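Tudor and KH domain-containing protein homolog (Bombyx mori, PDB 5VQH) takes part in primary piRNA biogenesis in the silkworm germline, its Tudor domain recognising symmetrically methylated Siwi and Ago3 so that transposons stay repressed. Local coordinates at residues H72-V75 and G76-V79; A172-R175 and F176-T180. All coordinates share one frame; numbering follows the deposited sequence.

Both contacts are local, each made within one continuous run of chain, but they belong to different parts of the extended Tudor domain. Interaction 1 is a turn leading into strand 78-82 of the five-stranded antiparallel sheet, in the Tudor domain; interaction 2 lies on helix 170-179, which packs against strand 23-30 of the other, mixed sheet. They do not touch: their centres are 32 Å apart, their nearest atoms about 23 Å, and they fall on opposite sides of the chain's centre. The symmetric dimethylarginine pocket draws on residues of both halves, including Phe-83, Tyr-90 and Ser-28. In interaction 2 the Glu-177 side chain lies about 10 Å from the ligand, and neither contact supplies a pocket residue.

Interaction 1: residues H72-V75 and G76-V79; sequences HVSV and GQVV
Gln-77 reaches back across the turn with its amide oxygen: OE1 accepts the backbone N-H of Ser-74 at 2.9 Å, with the donor tilted 17° from the carbonyl plane. In the opposite sense, Gln-77 N donates to Ser-74 O over 3.1 Å, closing a type II beta turn from Ser-74 to Gln-77. Gln-77 thus bonds Ser-74 twice, by backbone N-H and by side-chain oxygen. A water donates to Gln-77 OE1 (2.8 Å) and also bonds Ser-74 OG and His-72 ND1, tying three side chains together. With CG trans to the backbone N (chi1 -173°) and the chain extended beyond it, Gln-77 OE1 comes to 3.3 Å from Val-73 CA and also meets its CG2, the two side chains crossing at about a right angle. Replacing Gln-77 by an alanine would probably leave the Ser-74 N-H without this acceptor and the water less firmly placed. Gly-76 has phi 89°, at which a CB would collide with the Val-75 carbonyl oxygen, so the position suits glycine. Beyond the turn, Gly-76 and Gln-77 form backbone hydrogen bonds with Val-94, and Val-73 rests on that same residue, so the loop after helix 62-66 enters strand 78-82 alongside strand 89-98.

Interaction 2: residues A172-R175 and F176-T180; sequences AVER and FEELT
The guanidinium of Arg-175 has Leu-179 CD2 over one face, 3.5 Å from NH2, and Glu-178 OE1 at its edge, close to the group's plane. NH1 donates to that OE1 at 3.1 Å in a salt bridge that uses the anti lone pair, the carboxylate turned 57° from the guanidinium. A bend in the arginine chain at chi2 (82°) swings the group along the helix toward both residues; its NE forms a second salt bridge, to Glu-232. The ring of Phe-176 carries Thr-180 CG2 on one face, 3.6 Å above its plane, and Phe-36 meets this ring edge-to-face. Glu-174 OE2 comes within 3.0 Å of Glu-178 OE2; neither is a donor as a carboxylate, so the approach is likely to be unfavourable, with Arg-175 probably offsetting part of the charge. Main-chain i to i+4 bonds hold this stretch, among them Leu-179 N to Arg-175 O at 2.8 Å, and Phe-176 O accepts both Thr-180 N and Thr-180 OG1 (3.0 Å). The main-chain bonds are those of an alpha-helix, amphipathic in its packing: Phe-176 and Leu-179 pack on helix 225-231 and Phe-176 also on strand 23-30, while Glu-174 and Glu-178 lie on another flank.

Interaction 1: residues H72-V75 and G76-V79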
loop_
_atom_site.group_PDB
_atom_site.type_symbol
_atom_site.label_atom_id
_atom_site.label_comp_id
_atom_site.label_asym_id
_atom_site.label_seq_id
_atom_site.Cartn_x
_atom_site.Cartn_y
_atom_site.Cartn_z
ATOM N N HIS A 72 5.778 2.970 25.039
ATOM C CA HIS A 72 4.383 2.694 24.776
ATOM C C HIS A 72 4.075 2.738 23.280
ATOM O O HIS A 72 4.598 3.573 22.555
ATOM C CB HIS A 72 3.500 3.714 25.484
ATOM C CG HIS A 72 2.038 3.417 25.355
ATOM N ND1 HIS A 72 1.169 4.238 24.668
ATOM C CD2 HIS A 72 1.301 2.362 25.784
ATOM C CE1 HIS A 72 -0.043 3.713 24.700
ATOM N NE2 HIS A 72 0.011 2.573 25.368
ATOM N N VAL A 73 3.186 1.859 22.839
ATOM C CA VAL A 73 2.741 1.838 21.473
ATOM C C VAL A 73 1.223 1.757 21.394
ATOM O O VAL A 73 0.597 1.031 22.149
ATOM C CB VAL A 73 3.388 0.698 20.690
ATOM C CG1 VAL A 73 3.058 -0.661 21.254
ATOM C CG2 VAL A 73 2.988 0.758 19.231
ATOM N N SER A 74 0.650 2.537 20.478
ATOM C CA SER A 74 -0.793 2.697 20.338
ATOM C C SER A 74 -1.250 2.361 18.918
ATOM O O SER A 74 -0.519 2.507 17.968
ATOM C CB SER A 74 -1.212 4.131 20.668
ATOM O OG SER A 74 -0.269 4.725 21.537
ATOM N N VAL A 75 -2.472 1.888 18.795
ATOM C CA VAL A 75 -3.019 1.632 17.508
ATOM C C VAL A 75 -3.144 2.982 16.846
ATOM O O VAL A 75 -3.490 3.967 17.486
ATOM C CB VAL A 75 -4.360 0.894 17.633
ATOM C CG1 VAL A 75 -5.297 1.185 16.488
ATOM C CG2 VAL A 75 -4.096 -0.590 17.694
ATOM N N GLY A 76 -2.820 3.022 15.560
ATOM C CA GLY A 76 -2.901 4.243 14.790
ATOM C C GLY A 76 -1.624 5.029 14.853
ATOM O O GLY A 76 -1.511 6.042 14.198
ATOM N N GLN A 77 -0.652 4.563 15.636
ATOM C CA GLN A 77 0.617 5.274 15.797
ATOM C C GLN A 77 1.524 5.021 14.618
ATOM O O GLN A 77 1.655 3.897 14.176
ATOM C CB GLN A 77 1.326 4.794 17.033
ATOM C CG GLN A 77 2.586 5.568 17.404
ATOM C CD GLN A 77 3.165 5.140 18.763
ATOM O OE1 GLN A 77 2.485 4.536 19.564
ATOM N NE2 GLN A 77 4.430 5.461 19.015
ATOM N N VAL A 78 2.192 6.071 14.146
ATOM C CA VAL A 78 3.220 5.940 13.104
ATOM C C VAL A 78 4.610 5.719 13.714
ATOM O O VAL A 78 5.053 6.504 14.556
ATOM C CB VAL A 78 3.247 7.169 12.192
ATOM C CG1 VAL A 78 4.305 7.026 11.123
ATOM C CG2 VAL A 78 1.865 7.426 11.596
ATOM N N VAL A 79 5.289 4.672 13.241
ATOM C CA VAL A 79 6.533 4.176 13.820
ATOM C C VAL A 79 7.593 3.773 12.762
ATOM O O VAL A 79 7.343 3.796 11.545
ATOM C CB VAL A 79 6.229 2.929 14.666
ATOM C CG1 VAL A 79 5.370 3.293 15.886
ATOM C CG2 VAL A 79 5.530 1.858 13.808
HETATM O O HOH W 1 2.016 5.745 22.050
#

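Interaction 2: residues A172-R175 and F176-T180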
loop_
_atom_site.group_PDB
_atom_site.type_symbol
_atom_site.label_atom_id
_atom_site.label_comp_id
_atom_site.label_asym_id
_atom_site.label_seq_id
_atom_site.Cartn_x
_atom_site.Cartn_y
_atom_site.Cartn_z
ATOM N N ALA A 172 -6.877 -15.477 -9.560
ATOM C CA ALA A 172 -7.270 -14.180 -10.096
ATOM C C ALA A 172 -6.331 -13.148 -9.496
ATOM O O ALA A 172 -5.713 -12.387 -10.223
ATOM C CB ALA A 172 -8.708 -13.847 -9.726
ATOM N N VAL A 173 -6.217 -13.158 -8.165
ATOM C CA VAL A 173 -5.350 -12.254 -7.460
ATOM C C VAL A 173 -3.952 -12.443 -7.961
ATOM O O VAL A 173 -3.246 -11.466 -8.207
ATOM C CB VAL A 173 -5.359 -12.478 -5.954
ATOM C CG1 VAL A 173 -4.415 -11.506 -5.269
ATOM C CG2 VAL A 173 -6.763 -12.286 -5.395
ATOM N N GLU A 174 -3.538 -13.685 -8.134
ATOM C CA GLU A 174 -2.171 -13.979 -8.583
ATOM C C GLU A 174 -1.851 -13.363 -9.957
ATOM O O GLU A 174 -0.780 -12.797 -10.199
ATOM C CB GLU A 174 -1.987 -15.496 -8.657
ATOM C CG GLU A 174 -0.620 -15.936 -9.164
ATOM C CD GLU A 174 0.526 -15.213 -8.484
ATOM O OE1 GLU A 174 0.429 -14.938 -7.263
ATOM O OE2 GLU A 174 1.527 -14.926 -9.177
ATOM N N ARG A 175 -2.813 -13.495 -10.849
ATOM C CA ARG A 175 -2.672 -13.055 -12.211
ATOM C C ARG A 175 -2.669 -11.509 -12.289
ATOM O O ARG A 175 -1.924 -10.893 -13.086
ATOM C CB ARG A 175 -3.811 -13.690 -12.996
ATOM C CG ARG A 175 -3.786 -13.416 -14.463
ATOM C CD ARG A 175 -2.858 -14.321 -15.230
ATOM N NE ARG A 175 -2.827 -13.773 -16.576
ATOM C CZ ARG A 175 -1.738 -13.369 -17.209
ATOM N NH1 ARG A 175 -0.516 -13.492 -16.661
ATOM N NH2 ARG A 175 -1.870 -12.870 -18.433
ATOM N N PHE A 176 -3.474 -10.906 -11.426
ATOM C CA PHE A 176 -3.470 -9.483 -11.249
ATOM C C PHE A 176 -2.110 -9.036 -10.740
ATOM O O PHE A 176 -1.649 -7.969 -11.122
ATOM C CB PHE A 176 -4.589 -9.060 -10.285
ATOM C CG PHE A 176 -4.665 -7.562 -10.023
ATOM C CD1 PHE A 176 -4.951 -6.668 -11.044
ATOM C CD2 PHE A 176 -4.519 -7.047 -8.718
ATOM C CE1 PHE A 176 -5.050 -5.301 -10.792
ATOM C CE2 PHE A 176 -4.630 -5.674 -8.457
ATOM C CZ PHE A 176 -4.885 -4.803 -9.506
ATOM N N GLU A 177 -1.451 -9.838 -9.903
ATOM C CA GLU A 177 -0.119 -9.462 -9.473
ATOM C C GLU A 177 0.885 -9.586 -10.613
ATOM O O GLU A 177 1.894 -8.897 -10.628
ATOM C CB GLU A 177 0.337 -10.281 -8.277
ATOM C CG GLU A 177 -0.525 -10.098 -7.033
ATOM C CD GLU A 177 0.068 -10.760 -5.791
ATOM O OE1 GLU A 177 1.285 -11.011 -5.759
ATOM O OE2 GLU A 177 -0.670 -11.023 -4.825
ATOM N N GLU A 178 0.642 -10.483 -11.554
ATOM C CA GLU A 178 1.590 -10.669 -12.658
ATOM C C GLU A 178 1.386 -9.526 -13.630
ATOM O O GLU A 178 2.355 -8.895 -14.048
ATOM C CB GLU A 178 1.411 -12.010 -13.376
ATOM C CG GLU A 178 1.978 -13.216 -12.624
ATOM C CD GLU A 178 1.278 -14.565 -12.965
ATOM O OE1 GLU A 178 0.746 -14.733 -14.093
ATOM O OE2 GLU A 178 1.260 -15.480 -12.100
ATOM N N LEU A 179 0.129 -9.253 -13.971
ATOM C CA LEU A 179 -0.170 -8.236 -14.961
ATOM C C LEU A 179 0.308 -6.855 -14.519
ATOM O O LEU A 179 0.825 -6.098 -15.341
ATOM C CB LEU A 179 -1.666 -8.172 -15.247
ATOM C CG LEU A 179 -2.284 -9.406 -15.889
ATOM C CD1 LEU A 179 -3.795 -9.304 -15.881
ATOM C CD2 LEU A 179 -1.747 -9.549 -17.297
ATOM N N THR A 180 0.148 -6.527 -13.228
ATOM C CA THR A 180 0.635 -5.239 -12.680
ATOM C C THR A 180 2.107 -5.273 -12.343
ATOM O O THR A 180 2.692 -4.213 -12.070
ATOM C CB THR A 180 -0.107 -4.821 -11.384
ATOM O OG1 THR A 180 0.156 -5.763 -10.326
ATOM C CG2 THR A 180 -1.620 -4.715 -11.617
#